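Local coordinates for protein pseudouridine synthase (Pyrococcus abyssi, PDB 2AUS) that probably isomerises uridine to pseudouridine in RNA, as a Cbf5-type member of the TruB family of pseudouridine synthases, at residues A[50-55]-A[199-204]; A[107-112]-A[155-160]; A[20-25]-A[254-259]. One frame throughout, in Å; residues are numbered along the deposited sequence.

In the fold
Contacts 1 and 2 are joined through neighbouring strands 195-205 and 108-116 of one antiparallel sheet; their centres lie about 14 Å apart. Thr203 OG1 of contact 1 meets Glu109 OE1 of contact 2 at 2.6 Å, and Arg201 O meets Val111 N at 2.8 Å, both probable hydrogen bonds. Contact 1 lies beside the probable active site: the neighbouring loop of Gly79, Leu81 and Pro83 belongs to the family's catalytic GTLDP motif. Arg202 holds a phosphate ion, probably from the crystallisation liquor. Contact 3, in the PUA region, lies about 39 Å from each of the others, centre to centre, and on the opposite side of the chain's centre. It closes the longest loop, which encloses both.

Contact 1 of 3, residues A[50-55]-A[199-204]; sequences NLDKPP and ELRRTR
Asp52 and Arg201 join strand 47-53 to strand 195-205 within the pseudouridine synthase fold by a buried salt bridge. The guanidinium comes end-on, one nitrogen to each carboxylate oxygen. NH2 of Arg201 gives the straighter bond, 2.8 Å to Asp52 OD2 with 166° at the hydrogen, and reaches that oxygen from above the carboxylate plane. NH1 of Arg201 meets Asp52 OD1 at 3.0 Å on its syn side. In keeping with the approach to OD2 from above, the two flat groups are turned 47° against each other rather than coplanar. An extended chain from CG to NE carries the arginine head across from its own strand. Further partners satisfy its nitrogens: NH2 also pairs with Glu210, NH1 also bonds to Ser86, and NE bonds to an aromatic side chain on a chain of another protein. The arginine thus sits between two acids, which probably balance its buried charge, while Asp52 OD1 takes a weak bond from the backbone N of Gly87. With an alanine here in place of Asp52, NH1 and NH2 of Arg201 would probably lose their paired carboxylate, leaving a buried charge to be shared among Glu210, Ser86 and the other chain. Next along the strand, Lys53 belongs to the DKP segment of the family and packs against helix 59-69. Four carbonyls, those of Pro54, Pro57, Pro83 and Val85, surround its amine and share its three N-H groups; the bend at its last torsion (-56°) brings Lys53 NZ to 2.9 Å from Pro54 O.

Contact 2 of 3, residues A[107-112]-A[155-160]; sequences GKEYVA and VYYIEI
Glu109 OE2 is approached by two groups: the hydroxyl of Tyr157, which donates to it, and the NE of Arg171, which adds a long, weak ion pair. The distance from Tyr157 OH to Glu109 OE2 is modelled at 2.4 Å, very short for such a bond, so its exact length is doubtful although the pairing is clear. The other oxygen, OE1, is bonded to Thr203 OG1 on the neighbouring strand 195-205. One carboxylate therefore links groups on both flanks of strand 108-116, and each of its oxygens has a partner.

Tyr157 stands on strand 152-164, separated from strand 108-116 by strand 167-174, and its side chain reaches over that intervening strand. With chi1 at 59°, its CG lies between the backbone N and the carbonyl carbon, and the ring is sent across toward Glu109. The carboxylate meets the phenol at the ring edge, near the ring plane, yet its own plane is turned 82° from that of the ring. The glutamate chain is extended. Glu159 brings a second acid to the group, its OE1 5.9 Å from Glu109 OE2. Arg171 forms a salt bridge with Glu159, so its positive charge probably eases the repulsion between the two acids. Beside this cluster, Tyr156 turns its ring edge to Gly107, with Tyr156 CE2 4.9 Å from Gly107 CA.

Tyr156 and Tyr157 both face Gly173 in a classic beta bulge, and Thr203 and Arg204 form another opposite Glu109: an antiparallel sheet with two classic bulges, whose central strands are tied together over one face by side chains, within the pseudouridine synthase domain.

Contact 3 of 3, residues A[20-25]-A[254-259]; sequences VKDDKA and WIKDSA
Asp22 and Lys256 cross at about a right angle, the carboxylate coming onto the end of the long lysine chain. Lys256 is extended beyond CG, and its last bond lies alongside one oxygen: Asp22 OD2 is 3.5 Å from Lys256 CE and equally far from Lys256 NZ. The salt bridge is accordingly a long one. A water completes it, donating to Asp22 OD2 at 3.0 Å and accepting from Lys256 NZ at 2.8 Å, so that acid, water and amine form a small triangle at the partly exposed surface. The amine also has a weak bond to the carbonyl of Pro272.

Asp22 points its side chain toward the lysine with CG anti to the backbone N (chi1 -170°). Its other oxygen turns back to its own loop, where Asp22 OD1 accepts a weak bond of 3.0 Å from the backbone N of Lys24, as in an Asx turn. This falls inside the type I beta turn from Asp22 to Ala25, so one oxygen is directed to the acid's own turn through a weak bond and the other faces Lys256. The Ala25 methyl flanks the lysine more loosely, Ala25 CB to Lys256 CG 4.9 Å.

Lys256 is the N-cap residue of helix 257-264, and its chain passes over Val275 on strand 274-278, the strand between 18-20 and 252-255. Asp257 adds bonds to Thr27 and Asn28. The N-terminal segment is thus laid along the mixed beta sheet of the PUA domain, with strand 18-20 outermost within this chain, consistent with the Cbf5 family, whose N-terminal extension packs on the PUA fold.

Contact 1 of 3, residues A[50-55]-A[199-204]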
loop_
_atom_site.group_PDB
_atom_site.type_symbol
_atom_site.label_atom_id
_atom_site.label_comp_id
_atom_site.label_asym_id
_atom_site.label_seq_id
_atom_site.Cartn_x
_atom_site.Cartn_y
_atom_site.Cartn_z
ATOM N N ASN A 50 5.975 -19.009 -10.841
ATOM C CA ASN A 50 4.819 -18.579 -11.624
ATOM C C ASN A 50 4.019 -17.748 -10.623
ATOM O O ASN A 50 3.097 -18.234 -9.966
ATOM C CB ASN A 50 4.024 -19.783 -12.111
ATOM C CG ASN A 50 2.821 -19.389 -12.944
ATOM O OD1 ASN A 50 2.765 -18.291 -13.503
ATOM N ND2 ASN A 50 1.853 -20.288 -13.036
ATOM N N LEU A 51 4.407 -16.485 -10.497
ATOM C CA LEU A 51 3.780 -15.593 -9.538
ATOM C C LEU A 51 2.553 -14.836 -10.026
ATOM O O LEU A 51 2.492 -14.401 -11.176
ATOM C CB LEU A 51 4.813 -14.583 -9.047
ATOM C CG LEU A 51 4.360 -13.787 -7.824
ATOM C CD1 LEU A 51 4.721 -14.569 -6.549
ATOM C CD2 LEU A 51 5.023 -12.426 -7.822
ATOM N N ASP A 52 1.574 -14.690 -9.138
ATOM C CA ASP A 52 0.361 -13.932 -9.449
ATOM C C ASP A 52 0.677 -12.559 -8.888
ATOM O O ASP A 52 0.561 -12.334 -7.682
ATOM C CB ASP A 52 -0.865 -14.499 -8.719
ATOM C CG ASP A 52 -2.179 -13.845 -9.167
ATOM O OD1 ASP A 52 -2.147 -12.733 -9.740
ATOM O OD2 ASP A 52 -3.254 -14.444 -8.942
ATOM N N LYS A 53 1.111 -11.654 -9.757
ATOM C CA LYS A 53 1.462 -10.310 -9.327
ATOM C C LYS A 53 0.249 -9.572 -8.767
ATOM O O LYS A 53 -0.833 -9.605 -9.350
ATOM C CB LYS A 53 2.036 -9.513 -10.501
ATOM C CG LYS A 53 2.280 -8.041 -10.191
ATOM C CD LYS A 53 2.586 -7.246 -11.447
ATOM C CE LYS A 53 2.755 -5.764 -11.133
ATOM N NZ LYS A 53 1.547 -5.212 -10.440
ATOM N N PRO A 54 0.406 -8.916 -7.614
ATOM C CA PRO A 54 -0.740 -8.191 -7.064
ATOM C C PRO A 54 -0.762 -6.795 -7.686
ATOM O O PRO A 54 0.285 -6.257 -8.050
ATOM C CB PRO A 54 -0.430 -8.147 -5.569
ATOM C CG PRO A 54 1.060 -7.962 -5.573
ATOM C CD PRO A 54 1.522 -8.946 -6.654
ATOM N N PRO A 55 -1.953 -6.197 -7.840
ATOM C CA PRO A 55 -2.006 -4.852 -8.424
ATOM C C PRO A 55 -1.411 -3.860 -7.426
ATOM O O PRO A 55 -1.503 -4.062 -6.211
ATOM C CB PRO A 55 -3.497 -4.628 -8.632
ATOM C CG PRO A 55 -4.095 -5.349 -7.463
ATOM C CD PRO A 55 -3.298 -6.648 -7.436
ATOM N N GLU A 199 -9.446 -2.243 -16.166
ATOM C CA GLU A 199 -8.682 -3.213 -15.398
ATOM C C GLU A 199 -8.080 -4.243 -16.332
ATOM O O GLU A 199 -8.671 -4.588 -17.354
ATOM C CB GLU A 199 -9.601 -3.897 -14.381
ATOM C CG GLU A 199 -8.864 -4.566 -13.238
ATOM C CD GLU A 199 -9.803 -5.281 -12.288
ATOM O OE1 GLU A 199 -10.865 -4.708 -11.956
ATOM O OE2 GLU A 199 -9.475 -6.413 -11.868
ATOM N N LEU A 200 -6.910 -4.749 -15.962
ATOM C CA LEU A 200 -6.211 -5.727 -16.779
ATOM C C LEU A 200 -5.551 -6.793 -15.908
ATOM O O LEU A 200 -4.945 -6.479 -14.892
ATOM C CB LEU A 200 -5.131 -5.023 -17.602
ATOM C CG LEU A 200 -4.714 -5.589 -18.964
ATOM C CD1 LEU A 200 -3.209 -5.500 -19.083
ATOM C CD2 LEU A 200 -5.196 -7.021 -19.135
ATOM N N ARG A 201 -5.665 -8.050 -16.321
ATOM C CA ARG A 201 -5.057 -9.157 -15.593
ATOM C C ARG A 201 -4.465 -10.137 -16.600
ATOM O O ARG A 201 -5.161 -10.603 -17.502
ATOM C CB ARG A 201 -6.101 -9.879 -14.736
ATOM C CG ARG A 201 -5.553 -11.100 -13.992
ATOM C CD ARG A 201 -6.626 -11.780 -13.152
ATOM N NE ARG A 201 -6.177 -13.066 -12.617
ATOM C CZ ARG A 201 -5.266 -13.205 -11.656
ATOM N NH1 ARG A 201 -4.702 -12.135 -11.118
ATOM N NH2 ARG A 201 -4.910 -14.419 -11.237
ATOM N N ARG A 202 -3.179 -10.437 -16.461
ATOM C CA ARG A 202 -2.546 -11.381 -17.366
ATOM C C ARG A 202 -2.861 -12.783 -16.855
ATOM O O ARG A 202 -2.628 -13.101 -15.689
ATOM C CB ARG A 202 -1.035 -11.171 -17.407
ATOM C CG ARG A 202 -0.323 -12.137 -18.349
ATOM C CD ARG A 202 1.171 -12.164 -18.084
ATOM N NE ARG A 202 1.854 -11.078 -18.763
ATOM C CZ ARG A 202 3.107 -10.715 -18.540
ATOM N NH1 ARG A 202 3.847 -11.341 -17.635
ATOM N NH2 ARG A 202 3.621 -9.724 -19.248
ATOM N N THR A 203 -3.400 -13.617 -17.734
ATOM C CA THR A 203 -3.768 -14.969 -17.360
ATOM C C THR A 203 -2.836 -15.994 -17.962
ATOM O O THR A 203 -2.949 -17.179 -17.668
ATOM C CB THR A 203 -5.201 -15.294 -17.806
ATOM O OG1 THR A 203 -5.308 -15.130 -19.227
ATOM C CG2 THR A 203 -6.192 -14.375 -17.103
ATOM N N ARG A 204 -1.911 -15.539 -18.800
ATOM C CA ARG A 204 -0.981 -16.455 -19.431
ATOM C C ARG A 204 0.199 -15.766 -20.097
ATOM O O ARG A 204 0.058 -14.722 -20.728
ATOM C CB ARG A 204 -1.732 -17.301 -20.463
ATOM C CG ARG A 204 -0.894 -18.320 -21.204
ATOM C CD ARG A 204 -1.799 -19.313 -21.918
ATOM N NE ARG A 204 -1.047 -20.315 -22.666
ATOM C CZ ARG A 204 -0.138 -21.127 -22.132
ATOM N NH1 ARG A 204 0.142 -21.060 -20.834
ATOM N NH2 ARG A 204 0.494 -22.010 -22.895
#

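Contact 2 of 3, residues A[107-112]-A[155-160]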
loop_
_atom_site.group_PDB
_atom_site.type_symbol
_atom_site.label_atom_id
_atom_site.label_comp_id
_atom_site.label_asym_id
_atom_site.label_seq_id
_atom_site.Cartn_x
_atom_site.Cartn_y
_atom_site.Cartn_z
ATOM N N GLY A 107 3.667 -15.957 -26.428
ATOM C CA GLY A 107 2.374 -15.323 -26.595
ATOM C C GLY A 107 1.770 -15.044 -25.231
ATOM O O GLY A 107 2.194 -15.632 -24.238
ATOM N N LYS A 108 0.790 -14.152 -25.163
ATOM C CA LYS A 108 0.173 -13.843 -23.883
ATOM C C LYS A 108 -1.338 -13.759 -23.929
ATOM O O LYS A 108 -1.931 -13.437 -24.958
ATOM C CB LYS A 108 0.757 -12.545 -23.331
ATOM C CG LYS A 108 2.210 -12.716 -22.942
ATOM C CD LYS A 108 2.932 -11.414 -22.805
ATOM C CE LYS A 108 4.400 -11.668 -22.511
ATOM N NZ LYS A 108 5.008 -12.528 -23.550
ATOM N N GLU A 109 -1.957 -14.073 -22.802
ATOM C CA GLU A 109 -3.398 -14.009 -22.692
ATOM C C GLU A 109 -3.734 -13.099 -21.527
ATOM O O GLU A 109 -3.069 -13.116 -20.485
ATOM C CB GLU A 109 -3.996 -15.395 -22.442
ATOM C CG GLU A 109 -5.523 -15.405 -22.474
ATOM C CD GLU A 109 -6.114 -16.730 -22.023
ATOM O OE1 GLU A 109 -5.941 -17.088 -20.834
ATOM O OE2 GLU A 109 -6.738 -17.416 -22.861
ATOM N N TYR A 110 -4.771 -12.297 -21.708
ATOM C CA TYR A 110 -5.195 -11.372 -20.672
ATOM C C TYR A 110 -6.703 -11.417 -20.533
ATOM O O TYR A 110 -7.415 -11.901 -21.413
ATOM C CB TYR A 110 -4.820 -9.943 -21.055
ATOM C CG TYR A 110 -3.347 -9.652 -21.176
ATOM C CD1 TYR A 110 -2.633 -9.130 -20.102
ATOM C CD2 TYR A 110 -2.673 -9.855 -22.380
ATOM C CE1 TYR A 110 -1.287 -8.807 -20.222
ATOM C CE2 TYR A 110 -1.322 -9.536 -22.510
ATOM C CZ TYR A 110 -0.635 -9.012 -21.427
ATOM O OH TYR A 110 0.702 -8.689 -21.537
ATOM N N VAL A 111 -7.180 -10.916 -19.405
ATOM C CA VAL A 111 -8.603 -10.782 -19.175
ATOM C C VAL A 111 -8.679 -9.293 -18.901
ATOM O O VAL A 111 -7.953 -8.775 -18.052
ATOM C CB VAL A 111 -9.090 -11.591 -17.967
ATOM C CG1 VAL A 111 -10.516 -11.173 -17.608
ATOM C CG2 VAL A 111 -9.083 -13.065 -18.321
ATOM N N ALA A 112 -9.537 -8.597 -19.631
ATOM C CA ALA A 112 -9.625 -7.160 -19.469
ATOM C C ALA A 112 -11.030 -6.625 -19.383
ATOM O O ALA A 112 -11.963 -7.161 -19.979
ATOM C CB ALA A 112 -8.889 -6.470 -20.614
ATOM N N VAL A 155 -3.519 -10.544 -32.855
ATOM C CA VAL A 155 -4.468 -10.884 -31.810
ATOM C C VAL A 155 -5.025 -12.244 -32.222
ATOM O O VAL A 155 -5.730 -12.357 -33.219
ATOM C CB VAL A 155 -5.606 -9.852 -31.742
ATOM C CG1 VAL A 155 -6.650 -10.282 -30.718
ATOM C CG2 VAL A 155 -5.043 -8.490 -31.376
ATOM N N TYR A 156 -4.691 -13.276 -31.466
ATOM C CA TYR A 156 -5.134 -14.624 -31.784
ATOM C C TYR A 156 -6.612 -14.867 -31.531
ATOM O O TYR A 156 -7.246 -15.646 -32.243
ATOM C CB TYR A 156 -4.302 -15.627 -30.996
ATOM C CG TYR A 156 -2.824 -15.508 -31.284
ATOM C CD1 TYR A 156 -2.319 -15.776 -32.558
ATOM C CD2 TYR A 156 -1.929 -15.110 -30.289
ATOM C CE1 TYR A 156 -0.960 -15.648 -32.832
ATOM C CE2 TYR A 156 -0.567 -14.983 -30.553
ATOM C CZ TYR A 156 -0.092 -15.250 -31.827
ATOM O OH TYR A 156 1.250 -15.114 -32.102
ATOM N N TYR A 157 -7.158 -14.205 -30.517
ATOM C CA TYR A 157 -8.562 -14.369 -30.187
ATOM C C TYR A 157 -9.053 -13.357 -29.168
ATOM O O TYR A 157 -8.303 -12.898 -28.309
ATOM C CB TYR A 157 -8.830 -15.792 -29.671
ATOM C CG TYR A 157 -8.036 -16.187 -28.438
ATOM C CD1 TYR A 157 -8.413 -15.761 -27.161
ATOM C CD2 TYR A 157 -6.906 -16.989 -28.550
ATOM C CE1 TYR A 157 -7.681 -16.132 -26.027
ATOM C CE2 TYR A 157 -6.166 -17.363 -27.431
ATOM C CZ TYR A 157 -6.557 -16.935 -26.173
ATOM O OH TYR A 157 -5.820 -17.329 -25.071
ATOM N N ILE A 158 -10.324 -13.001 -29.301
ATOM C CA ILE A 158 -10.980 -12.077 -28.397
ATOM C C ILE A 158 -12.287 -12.749 -28.029
ATOM O O ILE A 158 -13.188 -12.865 -28.856
ATOM C CB ILE A 158 -11.289 -10.727 -29.065
ATOM C CG1 ILE A 158 -9.991 -9.963 -29.319
ATOM C CG2 ILE A 158 -12.217 -9.913 -28.180
ATOM C CD1 ILE A 158 -10.198 -8.609 -29.970
ATOM N N GLU A 159 -12.372 -13.215 -26.790
ATOM C CA GLU A 159 -13.559 -13.886 -26.294
ATOM C C GLU A 159 -14.281 -12.996 -25.283
ATOM O O GLU A 159 -13.786 -12.755 -24.184
ATOM C CB GLU A 159 -13.156 -15.206 -25.642
ATOM C CG GLU A 159 -14.199 -15.791 -24.708
ATOM C CD GLU A 159 -13.644 -16.929 -23.870
ATOM O OE1 GLU A 159 -12.581 -16.740 -23.234
ATOM O OE2 GLU A 159 -14.276 -18.007 -23.837
ATOM N N ILE A 160 -15.451 -12.500 -25.665
ATOM C CA ILE A 160 -16.235 -11.653 -24.776
ATOM C C ILE A 160 -16.891 -12.517 -23.710
ATOM O O ILE A 160 -17.675 -13.415 -24.016
ATOM C CB ILE A 160 -17.320 -10.888 -25.552
ATOM C CG1 ILE A 160 -16.656 -9.917 -26.529
ATOM C CG2 ILE A 160 -18.231 -10.144 -24.581
ATOM C CD1 ILE A 160 -17.618 -9.131 -27.382
#

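Contact 3 of 3, residues A[20-25]-A[254-259]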
loop_
_atom_site.group_PDB
_atom_site.type_symbol
_atom_site.label_atom_id
_atom_site.label_comp_id
_atom_site.label_asym_id
_atom_site.label_seq_id
_atom_site.Cartn_x
_atom_site.Cartn_y
_atom_site.Cartn_z
ATOM N N VAL A 20 15.695 -37.841 -34.292
ATOM C CA VAL A 20 16.880 -38.422 -33.676
ATOM C C VAL A 20 18.030 -38.584 -34.655
ATOM O O VAL A 20 17.906 -39.227 -35.695
ATOM C CB VAL A 20 16.568 -39.794 -33.053
ATOM C CG1 VAL A 20 17.819 -40.372 -32.433
ATOM C CG2 VAL A 20 15.487 -39.651 -32.009
ATOM N N LYS A 21 19.160 -37.992 -34.301
ATOM C CA LYS A 21 20.354 -38.053 -35.126
ATOM C C LYS A 21 21.220 -39.216 -34.627
ATOM O O LYS A 21 21.735 -39.999 -35.422
ATOM C CB LYS A 21 21.095 -36.716 -35.015
ATOM C CG LYS A 21 22.248 -36.490 -35.982
ATOM C CD LYS A 21 22.824 -35.093 -35.762
ATOM C CE LYS A 21 24.137 -34.872 -36.500
ATOM N NZ LYS A 21 23.972 -34.863 -37.973
ATOM N N ASP A 22 21.351 -39.337 -33.306
ATOM C CA ASP A 22 22.159 -40.390 -32.692
ATOM C C ASP A 22 21.287 -41.304 -31.833
ATOM O O ASP A 22 21.065 -41.019 -30.655
ATOM C CB ASP A 22 23.249 -39.765 -31.810
ATOM C CG ASP A 22 24.283 -40.783 -31.332
ATOM O OD1 ASP A 22 23.910 -41.941 -31.032
ATOM O OD2 ASP A 22 25.477 -40.420 -31.239
ATOM N N ASP A 23 20.820 -42.411 -32.411
ATOM C CA ASP A 23 19.947 -43.354 -31.702
ATOM C C ASP A 23 20.601 -44.074 -30.527
ATOM O O ASP A 23 19.908 -44.593 -29.651
ATOM C CB ASP A 23 19.410 -44.430 -32.655
ATOM C CG ASP A 23 18.856 -43.860 -33.942
ATOM O OD1 ASP A 23 18.220 -42.786 -33.895
ATOM O OD2 ASP A 23 19.050 -44.499 -35.002
ATOM N N LYS A 24 21.929 -44.117 -30.509
ATOM C CA LYS A 24 22.637 -44.821 -29.446
ATOM C C LYS A 24 23.058 -43.972 -28.251
ATOM O O LYS A 24 23.484 -44.514 -27.231
ATOM C CB LYS A 24 23.877 -45.515 -30.027
ATOM C CG LYS A 24 23.591 -46.446 -31.197
ATOM C CD LYS A 24 22.800 -47.671 -30.762
ATOM C CE LYS A 24 22.524 -48.590 -31.953
ATOM N NZ LYS A 24 21.816 -49.846 -31.555
ATOM N N ALA A 25 22.938 -42.652 -28.363
ATOM C CA ALA A 25 23.354 -41.777 -27.269
ATOM C C ALA A 25 22.698 -42.126 -25.941
ATOM O O ALA A 25 21.499 -42.379 -25.872
ATOM C CB ALA A 25 23.074 -40.328 -27.618
ATOM N N TRP A 254 18.866 -31.503 -28.229
ATOM C CA TRP A 254 19.380 -32.349 -27.164
ATOM C C TRP A 254 20.805 -32.791 -27.495
ATOM O O TRP A 254 21.077 -33.301 -28.579
ATOM C CB TRP A 254 18.453 -33.555 -26.991
ATOM C CG TRP A 254 17.133 -33.205 -26.361
ATOM C CD1 TRP A 254 16.825 -33.259 -25.029
ATOM C CD2 TRP A 254 15.926 -32.805 -27.037
ATOM N NE1 TRP A 254 15.507 -32.926 -24.838
ATOM C CE2 TRP A 254 14.932 -32.638 -26.050
ATOM C CE3 TRP A 254 15.595 -32.562 -28.384
ATOM C CZ2 TRP A 254 13.608 -32.256 -26.360
ATOM C CZ3 TRP A 254 14.281 -32.183 -28.701
ATOM C CH2 TRP A 254 13.304 -32.027 -27.685
ATOM N N ILE A 255 21.721 -32.606 -26.555
ATOM C CA ILE A 255 23.108 -32.945 -26.828
ATOM C C ILE A 255 23.740 -34.000 -25.947
ATOM O O ILE A 255 23.253 -34.300 -24.853
ATOM C CB ILE A 255 23.974 -31.675 -26.781
ATOM C CG1 ILE A 255 23.988 -31.102 -25.359
ATOM C CG2 ILE A 255 23.404 -30.646 -27.759
ATOM C CD1 ILE A 255 24.916 -29.929 -25.173
ATOM N N LYS A 256 24.831 -34.573 -26.450
ATOM C CA LYS A 256 25.573 -35.608 -25.740
ATOM C C LYS A 256 26.181 -35.029 -24.478
ATOM O O LYS A 256 26.406 -33.822 -24.396
ATOM C CB LYS A 256 26.701 -36.151 -26.625
ATOM C CG LYS A 256 26.260 -36.610 -27.987
ATOM C CD LYS A 256 27.434 -37.108 -28.824
ATOM C CE LYS A 256 26.971 -37.463 -30.232
ATOM N NZ LYS A 256 28.057 -38.069 -31.060
ATOM N N ASP A 257 26.451 -35.889 -23.499
ATOM C CA ASP A 257 27.062 -35.453 -22.241
ATOM C C ASP A 257 28.372 -34.684 -22.479
ATOM O O ASP A 257 28.621 -33.661 -21.841
ATOM C CB ASP A 257 27.352 -36.656 -21.339
ATOM C CG ASP A 257 26.088 -37.295 -20.770
ATOM O OD1 ASP A 257 26.216 -38.267 -19.987
ATOM O OD2 ASP A 257 24.970 -36.835 -21.091
ATOM N N SER A 258 29.204 -35.175 -23.393
ATOM C CA SER A 258 30.484 -34.516 -23.681
ATOM C C SER A 258 30.296 -33.120 -24.250
ATOM O O SER A 258 31.086 -32.218 -23.966
ATOM C CB SER A 258 31.314 -35.350 -24.659
ATOM O OG SER A 258 30.644 -35.499 -25.898
ATOM N N ALA A 259 29.254 -32.939 -25.058
ATOM C CA ALA A 259 28.982 -31.634 -25.646
ATOM C C ALA A 259 28.464 -30.700 -24.559
ATOM O O ALA A 259 28.644 -29.490 -24.631
ATOM C CB ALA A 259 27.969 -31.761 -26.768
HETATM O O HOH W 1 27.212 -39.318 -33.392
#